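Local coordinates for protein aromatic-amino-acid transaminase TyrB (Burkholderia cenocepacia K56-2Valvano, PDB 4WD2) that probably catalyses the reversible transfer of amino groups between aromatic amino acids and 2-oxo acids, using covalently bound pyridoxal phosphate, at residues Leu74-Leu79 and Gln282-Val287; Thr105-Gly110 and Ser292-Tyr297; Ala304-Gly307 and Leu311-Gln314. One frame throughout, in Å; residues are numbered along the deposited sequence.

Contact 1: residues Leu74-Leu79 and Gln282-Val287; sequences LPMVGL and QLAGAV
Met76 and Val77 sit at the two corner positions of a type I beta turn, and that turn rests on Ala284 and Val287 of helix 273-288. The turn belongs to the loop ahead of helix 80-91, in an enzyme of the class I and II aminotransferase family. Its backbone is closed by Gly78 N bonding to Pro75 O at 2.8 Å.

The apolar contact centres on the Ala284 methyl. Met76 grips it with two atoms: its CB lies 3.9 Å from Ala284 CB, and its CE is at the same separation. The chain runs straight out through chi2 and then turns at chi3 (-71°), which brings the terminal methyl back to the alanine. From the other corner of the turn, Val77 CG1 comes to 4.1 Å from Ala284 CB. Val77 also packs on Leu106 of strand 103-108 and on Leu280 of the same helix, so it is wedged between strand and helix.

Hydrogen bonds place the pair in the fold. Val77 is joined to Gln107 through the backbone, which ties the turn to the sheet. Toward the N-terminal side of Ala284, Gln282 NE2 bonds to Asp14 O of the second subunit, placing this helix at the dimer interface.

The remaining touches set apolar or sulfur atoms against backbone oxygens. Met76 SD stands 3.5 Å from Ala284 O, a van der Waals approach. One turn on from Ala284, Val287 directs its CG1 branch (anti to the backbone N, chi1 175°) at the turn, 3.5 Å from Met76 O.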
loop_
_atom_site.group_PDB
_atom_site.type_symbol
_atom_site.label_atom_id
_atom_site.label_comp_id
_atom_site.label_asym_id
_atom_site.label_seq_id
_atom_site.Cartn_x
_atom_site.Cartn_y
_atom_site.Cartn_z
ATOM N N LEU A 74 -2.414 10.728 -6.533
ATOM C CA LEU A 74 -3.034 10.051 -7.663
ATOM C C LEU A 74 -4.489 9.762 -7.312
ATOM O O LEU A 74 -4.858 9.827 -6.138
ATOM C CB LEU A 74 -2.288 8.750 -7.996
ATOM C CG LEU A 74 -0.828 8.805 -8.468
ATOM C CD1 LEU A 74 -0.319 7.406 -8.795
ATOM C CD2 LEU A 74 -0.677 9.716 -9.674
ATOM N N PRO A 75 -5.323 9.445 -8.326
ATOM C CA PRO A 75 -6.669 8.921 -8.061
ATOM C C PRO A 75 -6.610 7.633 -7.242
ATOM O O PRO A 75 -5.587 6.958 -7.267
ATOM C CB PRO A 75 -7.222 8.640 -9.461
ATOM C CG PRO A 75 -6.448 9.526 -10.364
ATOM C CD PRO A 75 -5.079 9.622 -9.772
ATOM N N MET A 76 -7.686 7.295 -6.541
ATOM C CA MET A 76 -7.748 6.038 -5.789
ATOM C C MET A 76 -7.368 4.835 -6.651
ATOM O O MET A 76 -6.686 3.925 -6.189
ATOM C CB MET A 76 -9.150 5.833 -5.198
ATOM C CG MET A 76 -9.477 6.784 -4.047
ATOM S SD MET A 76 -11.158 6.587 -3.405
ATOM C CE MET A 76 -12.107 7.264 -4.764
ATOM N N VAL A 77 -7.791 4.847 -7.913
ATOM C CA VAL A 77 -7.512 3.732 -8.821
ATOM C C VAL A 77 -6.133 3.839 -9.460
ATOM O O VAL A 77 -5.734 2.973 -10.224
ATOM C CB VAL A 77 -8.573 3.635 -9.938
ATOM C CG1 VAL A 77 -9.922 3.286 -9.345
ATOM C CG2 VAL A 77 -8.643 4.941 -10.717
ATOM N N GLY A 78 -5.403 4.904 -9.147
ATOM C CA GLY A 78 -4.070 5.087 -9.690
ATOM C C GLY A 78 -4.011 5.829 -11.010
ATOM O O GLY A 78 -4.996 6.414 -11.469
ATOM N N LEU A 79 -2.832 5.794 -11.620
ATOM C CA LEU A 79 -2.550 6.506 -12.864
ATOM C C LEU A 79 -3.338 5.945 -14.053
ATOM O O LEU A 79 -3.291 4.743 -14.323
ATOM C CB LEU A 79 -1.046 6.444 -13.147
ATOM C CG LEU A 79 -0.398 7.484 -14.057
ATOM C CD1 LEU A 79 -0.508 8.865 -13.433
ATOM C CD2 LEU A 79 1.066 7.116 -14.317
ATOM N N GLN A 282 -16.362 0.588 -6.307
ATOM C CA GLN A 282 -16.292 -0.110 -5.031
ATOM C C GLN A 282 -14.889 -0.652 -4.781
ATOM O O GLN A 282 -14.489 -0.835 -3.633
ATOM C CB GLN A 282 -17.329 -1.236 -4.960
ATOM C CG GLN A 282 -18.779 -0.738 -5.009
ATOM C CD GLN A 282 -19.112 0.251 -3.895
ATOM O OE1 GLN A 282 -18.470 0.268 -2.838
ATOM N NE2 GLN A 282 -20.125 1.080 -4.130
ATOM N N LEU A 283 -14.141 -0.904 -5.850
ATOM C CA LEU A 283 -12.735 -1.256 -5.692
ATOM C C LEU A 283 -11.960 -0.028 -5.186
ATOM O O LEU A 283 -11.094 -0.147 -4.315
ATOM C CB LEU A 283 -12.153 -1.782 -7.005
ATOM C CG LEU A 283 -12.706 -3.121 -7.522
ATOM C CD1 LEU A 283 -12.209 -3.389 -8.933
ATOM C CD2 LEU A 283 -12.331 -4.284 -6.596
ATOM N N ALA A 284 -12.290 1.150 -5.717
ATOM C CA ALA A 284 -11.746 2.409 -5.194
ATOM C C ALA A 284 -12.130 2.592 -3.720
ATOM O O ALA A 284 -11.346 3.107 -2.930
ATOM C CB ALA A 284 -12.234 3.593 -6.025
ATOM N N GLY A 285 -13.343 2.164 -3.365
ATOM C CA GLY A 285 -13.800 2.159 -1.984
ATOM C C GLY A 285 -12.917 1.311 -1.085
ATOM O O GLY A 285 -12.601 1.704 0.035
ATOM N N ALA A 286 -12.517 0.142 -1.570
ATOM C CA ALA A 286 -11.629 -0.730 -0.812
ATOM C C ALA A 286 -10.275 -0.060 -0.606
ATOM O O ALA A 286 -9.697 -0.119 0.481
ATOM C CB ALA A 286 -11.459 -2.069 -1.520
ATOM N N VAL A 287 -9.785 0.591 -1.655
ATOM C CA VAL A 287 -8.542 1.357 -1.580
ATOM C C VAL A 287 -8.643 2.502 -0.563
ATOM O O VAL A 287 -7.720 2.725 0.228
ATOM C CB VAL A 287 -8.156 1.931 -2.971
ATOM C CG1 VAL A 287 -6.934 2.830 -2.864
ATOM C CG2 VAL A 287 -7.894 0.804 -3.943
#

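Contact 2: residues Thr105-Gly110 and Ser292-Tyr297; sequences TLQTLG and SNPQTY
The Gln107 side chain reaches across to Pro294 and Gln295, and its carboxamide forms the tight part of this buried contact. An extended chain, with CG anti to the backbone N (chi1 173°), carries Gln107 NE2 to Gln295 O at 2.8 Å. The oxygen lies practically in the amide plane and the donor in the carbonyl plane, with an N-H...O angle of 148°. Pro294 lies over one face of the same amide, its CG 3.6 Å from Gln107 CD and its CB 3.4 Å from Gln107 NE2. Because OE1 takes a further bond from Leu79 N, the group is held at both ends and its rotation is fixed.

The looser side is bridged by water. One molecule accepts from Gln107 NE2 at 2.8 Å and is placed to donate to Thr108 O and to Gln295 OE1, though other acceptors compete for its protons. Gln295 is anchored elsewhere, through NE2 to Arg262 O.

Strand 103-108 forms one border of the large mixed sheet within this chain. It pairs with strand 264-269, while Leu106 packs on helix 273-288. The loop 292-297 leads into helix 297-307 along the dimer interface, where Thr296 bonds to Gly260 of the second subunit.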
loop_
_atom_site.group_PDB
_atom_site.type_symbol
_atom_site.label_atom_id
_atom_site.label_comp_id
_atom_site.label_asym_id
_atom_site.label_seq_id
_atom_site.Cartn_x
_atom_site.Cartn_y
_atom_site.Cartn_z
ATOM N N THR A 105 -10.205 -1.900 -14.220
ATOM C CA THR A 105 -8.790 -2.055 -13.871
ATOM C C THR A 105 -8.259 -0.901 -13.011
ATOM O O THR A 105 -8.511 0.275 -13.303
ATOM C CB THR A 105 -7.909 -2.164 -15.133
ATOM O OG1 THR A 105 -8.283 -3.326 -15.878
ATOM C CG2 THR A 105 -6.431 -2.267 -14.760
ATOM N N LEU A 106 -7.536 -1.242 -11.948
ATOM C CA LEU A 106 -6.844 -0.241 -11.143
ATOM C C LEU A 106 -5.418 -0.661 -10.795
ATOM O O LEU A 106 -5.075 -1.849 -10.796
ATOM C CB LEU A 106 -7.615 0.057 -9.850
ATOM C CG LEU A 106 -7.643 -1.030 -8.774
ATOM C CD1 LEU A 106 -7.708 -0.403 -7.388
ATOM C CD2 LEU A 106 -8.821 -1.968 -8.991
ATOM N N GLN A 107 -4.601 0.340 -10.492
ATOM C CA GLN A 107 -3.232 0.161 -10.038
ATOM C C GLN A 107 -3.209 -0.332 -8.596
ATOM O O GLN A 107 -3.976 0.141 -7.761
ATOM C CB GLN A 107 -2.469 1.479 -10.166
ATOM C CG GLN A 107 -1.074 1.490 -9.580
ATOM C CD GLN A 107 -0.521 2.899 -9.487
ATOM O OE1 GLN A 107 -0.961 3.794 -10.208
ATOM N NE2 GLN A 107 0.440 3.106 -8.589
ATOM N N THR A 108 -2.338 -1.293 -8.307
ATOM C CA THR A 108 -2.275 -1.881 -6.969
ATOM C C THR A 108 -0.845 -1.974 -6.452
ATOM O O THR A 108 0.121 -1.790 -7.204
ATOM C CB THR A 108 -2.898 -3.302 -6.932
ATOM O OG1 THR A 108 -2.111 -4.192 -7.733
ATOM C CG2 THR A 108 -4.337 -3.283 -7.450
ATOM N N LEU A 109 -0.724 -2.263 -5.159
ATOM C CA LEU A 109 0.577 -2.436 -4.534
ATOM C C LEU A 109 1.083 -3.862 -4.744
ATOM O O LEU A 109 0.943 -4.725 -3.875
ATOM C CB LEU A 109 0.485 -2.091 -3.054
ATOM C CG LEU A 109 0.132 -0.615 -2.882
ATOM C CD1 LEU A 109 -0.611 -0.398 -1.593
ATOM C CD2 LEU A 109 1.399 0.221 -2.937
ATOM N N GLY A 110 1.666 -4.098 -5.914
ATOM C CA GLY A 110 2.117 -5.421 -6.295
ATOM C C GLY A 110 0.936 -6.332 -6.559
ATOM O O GLY A 110 -0.213 -5.898 -6.578
ATOM N N SER A 292 -5.675 4.853 0.784
ATOM C CA SER A 292 -6.189 6.088 0.149
ATOM C C SER A 292 -5.934 6.185 -1.350
ATOM O O SER A 292 -6.852 6.484 -2.114
ATOM C CB SER A 292 -5.618 7.349 0.814
ATOM O OG SER A 292 -6.253 7.627 2.045
ATOM N N ASN A 293 -4.687 5.977 -1.758
ATOM C CA ASN A 293 -4.303 6.049 -3.168
ATOM C C ASN A 293 -2.875 5.527 -3.330
ATOM O O ASN A 293 -2.097 5.584 -2.376
ATOM C CB ASN A 293 -4.437 7.483 -3.703
ATOM C CG ASN A 293 -3.920 8.524 -2.734
ATOM O OD1 ASN A 293 -2.711 8.741 -2.620
ATOM N ND2 ASN A 293 -4.839 9.198 -2.047
ATOM N N PRO A 294 -2.532 4.997 -4.522
ATOM C CA PRO A 294 -1.244 4.314 -4.704
ATOM C C PRO A 294 -0.101 5.262 -5.054
ATOM O O PRO A 294 -0.351 6.448 -5.273
ATOM C CB PRO A 294 -1.527 3.365 -5.861
ATOM C CG PRO A 294 -2.490 4.145 -6.707
ATOM C CD PRO A 294 -3.353 4.934 -5.748
ATOM N N GLN A 295 1.124 4.739 -5.128
ATOM C CA GLN A 295 2.312 5.572 -5.304
ATOM C C GLN A 295 2.655 5.810 -6.769
ATOM O O GLN A 295 2.178 5.114 -7.671
ATOM C CB GLN A 295 3.520 4.960 -4.577
ATOM C CG GLN A 295 4.251 3.846 -5.325
ATOM C CD GLN A 295 3.520 2.505 -5.292
ATOM O OE1 GLN A 295 2.305 2.440 -5.122
ATOM N NE2 GLN A 295 4.269 1.427 -5.451
ATOM N N THR A 296 3.505 6.804 -6.986
ATOM C CA THR A 296 3.700 7.371 -8.311
ATOM C C THR A 296 4.909 6.799 -9.040
ATOM O O THR A 296 4.839 6.492 -10.224
ATOM C CB THR A 296 3.845 8.904 -8.214
ATOM O OG1 THR A 296 2.628 9.469 -7.713
ATOM C CG2 THR A 296 4.161 9.515 -9.566
ATOM N N TYR A 297 6.020 6.659 -8.329
ATOM C CA TYR A 297 7.290 6.371 -8.982
ATOM C C TYR A 297 7.255 5.100 -9.843
ATOM O O TYR A 297 7.413 5.175 -11.061
ATOM C CB TYR A 297 8.409 6.266 -7.949
ATOM C CG TYR A 297 9.754 6.124 -8.606
ATOM C CD1 TYR A 297 10.409 4.905 -8.631
ATOM C CD2 TYR A 297 10.352 7.208 -9.238
ATOM C CE1 TYR A 297 11.634 4.767 -9.246
ATOM C CE2 TYR A 297 11.579 7.080 -9.864
ATOM C CZ TYR A 297 12.218 5.857 -9.860
ATOM O OH TYR A 297 13.444 5.721 -10.481
HETATM O O HOH W 1 1.210 0.896 -7.021
#

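Contact 3: residues Ala304-Gly307 and Leu311-Gln314; sequences AVLG and LRKQ
The flat guanidinium of Arg312 lies beside Leu306, with CD2 of that leucine 3.7 Å above one face and displaced toward the rim. At the guanidinium edge, in its plane, stands the Leu306 carbonyl: NH1 bonds to Leu306 O at 3.0 Å. The oxygen is only 6° out of the guanidinium plane, but the bond is bent at the hydrogen, at 142°. The two residues straddle the tight connection between successive helices 297-307 and 309-338; the latter is the long helix that, in aspartate aminotransferases, pyridoxal phosphate enzymes of fold type I, links the large and small domains.

Arg312 arrives there by a kink. CG leaves anti to the backbone N, and chi2 near 63° bends the chain back toward the end of the preceding helix. NE forms a salt bridge with Glu316 one turn further on, so the arginine joins the last turn of one helix to the first turns of the next. A positive group beside a carbonyl near a helix C-terminal end would probably be favoured electrostatically.

The rest is close backbone and apolar packing. Val305 and Leu306 also meet Trp315 of the second helix, and Leu306 reaches Leu89 of helix 80-91. Leu311 lays its CB 3.8 Å from Val305 O and packs on Ala60 of helix 55-65. Leu311 CD1, in turn, approaches Ala304 O to 3.8 Å.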
loop_
_atom_site.group_PDB
_atom_site.type_symbol
_atom_site.label_atom_id
_atom_site.label_comp_id
_atom_site.label_asym_id
_atom_site.label_seq_id
_atom_site.Cartn_x
_atom_site.Cartn_y
_atom_site.Cartn_z
ATOM N N ALA A 304 5.725 4.168 -18.564
ATOM C CA ALA A 304 6.665 4.664 -19.560
ATOM C C ALA A 304 7.224 3.522 -20.405
ATOM O O ALA A 304 7.399 3.666 -21.610
ATOM C CB ALA A 304 7.798 5.440 -18.890
ATOM N N VAL A 305 7.499 2.382 -19.777
ATOM C CA VAL A 305 8.042 1.243 -20.507
ATOM C C VAL A 305 6.991 0.644 -21.438
ATOM O O VAL A 305 7.244 0.447 -22.625
ATOM C CB VAL A 305 8.569 0.156 -19.549
ATOM C CG1 VAL A 305 8.846 -1.120 -20.311
ATOM C CG2 VAL A 305 9.830 0.637 -18.835
ATOM N N LEU A 306 5.801 0.380 -20.908
ATOM C CA LEU A 306 4.742 -0.240 -21.702
ATOM C C LEU A 306 4.212 0.664 -22.819
ATOM O O LEU A 306 3.807 0.172 -23.869
ATOM C CB LEU A 306 3.580 -0.661 -20.800
ATOM C CG LEU A 306 3.857 -1.754 -19.770
ATOM C CD1 LEU A 306 2.622 -1.989 -18.931
ATOM C CD2 LEU A 306 4.303 -3.044 -20.459
ATOM N N GLY A 307 4.219 1.976 -22.595
ATOM C CA GLY A 307 3.628 2.917 -23.534
ATOM C C GLY A 307 4.580 3.578 -24.518
ATOM O O GLY A 307 4.154 4.320 -25.402
ATOM N N LEU A 311 10.859 1.290 -25.804
ATOM C CA LEU A 311 11.082 0.684 -24.491
ATOM C C LEU A 311 10.257 -0.585 -24.327
ATOM O O LEU A 311 10.713 -1.544 -23.709
ATOM C CB LEU A 311 10.751 1.667 -23.361
ATOM C CG LEU A 311 11.521 2.988 -23.279
ATOM C CD1 LEU A 311 11.153 3.746 -22.009
ATOM C CD2 LEU A 311 13.014 2.748 -23.347
ATOM N N ARG A 312 9.041 -0.583 -24.869
ATOM C CA ARG A 312 8.172 -1.758 -24.814
ATOM C C ARG A 312 8.850 -2.939 -25.496
ATOM O O ARG A 312 8.824 -4.054 -24.993
ATOM C CB ARG A 312 6.815 -1.465 -25.467
ATOM C CG ARG A 312 5.896 -2.680 -25.635
ATOM C CD ARG A 312 5.499 -3.281 -24.300
ATOM N NE ARG A 312 4.377 -4.218 -24.407
ATOM C CZ ARG A 312 3.101 -3.870 -24.251
ATOM N NH1 ARG A 312 2.787 -2.607 -23.997
ATOM N NH2 ARG A 312 2.135 -4.776 -24.348
ATOM N N LYS A 313 9.477 -2.677 -26.635
ATOM C CA LYS A 313 10.186 -3.717 -27.370
ATOM C C LYS A 313 11.413 -4.217 -26.602
ATOM O O LYS A 313 11.656 -5.419 -26.518
ATOM C CB LYS A 313 10.600 -3.202 -28.750
ATOM C CG LYS A 313 11.187 -4.274 -29.654
ATOM C CD LYS A 313 11.487 -3.726 -31.037
ATOM C CE LYS A 313 12.161 -4.772 -31.907
ATOM N NZ LYS A 313 12.555 -4.202 -33.224
ATOM N N GLN A 314 12.177 -3.288 -26.043
ATOM C CA GLN A 314 13.370 -3.632 -25.286
ATOM C C GLN A 314 13.019 -4.449 -24.054
ATOM O O GLN A 314 13.728 -5.387 -23.693
ATOM C CB GLN A 314 14.116 -2.371 -24.876
ATOM C CG GLN A 314 15.455 -2.620 -24.204
ATOM C CD GLN A 314 16.074 -1.336 -23.714
ATOM O OE1 GLN A 314 15.420 -0.290 -23.707
ATOM N NE2 GLN A 314 17.333 -1.399 -23.297
#

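From the N terminus the chain first passes the loop 74-79, then 105-110, which includes part of strand 103-108, and only after some 170 residues, which include most of the large sheet, does it come to 282-287 and close contact 1. The loop 292-297 then closes contact 2, so the two long connections cross rather than nest. Their centres are 8 Å apart and they touch directly: Met76 CG packs on Ser292 O. Together they tie loop 74-79 and the edge strand 103-108 to helix 273-288 and the loop beyond it, beside the second subunit. Contact 3 follows in series, a local closure between neighbouring helices, its centre about 19 and 25 Å from those of contacts 2 and 1.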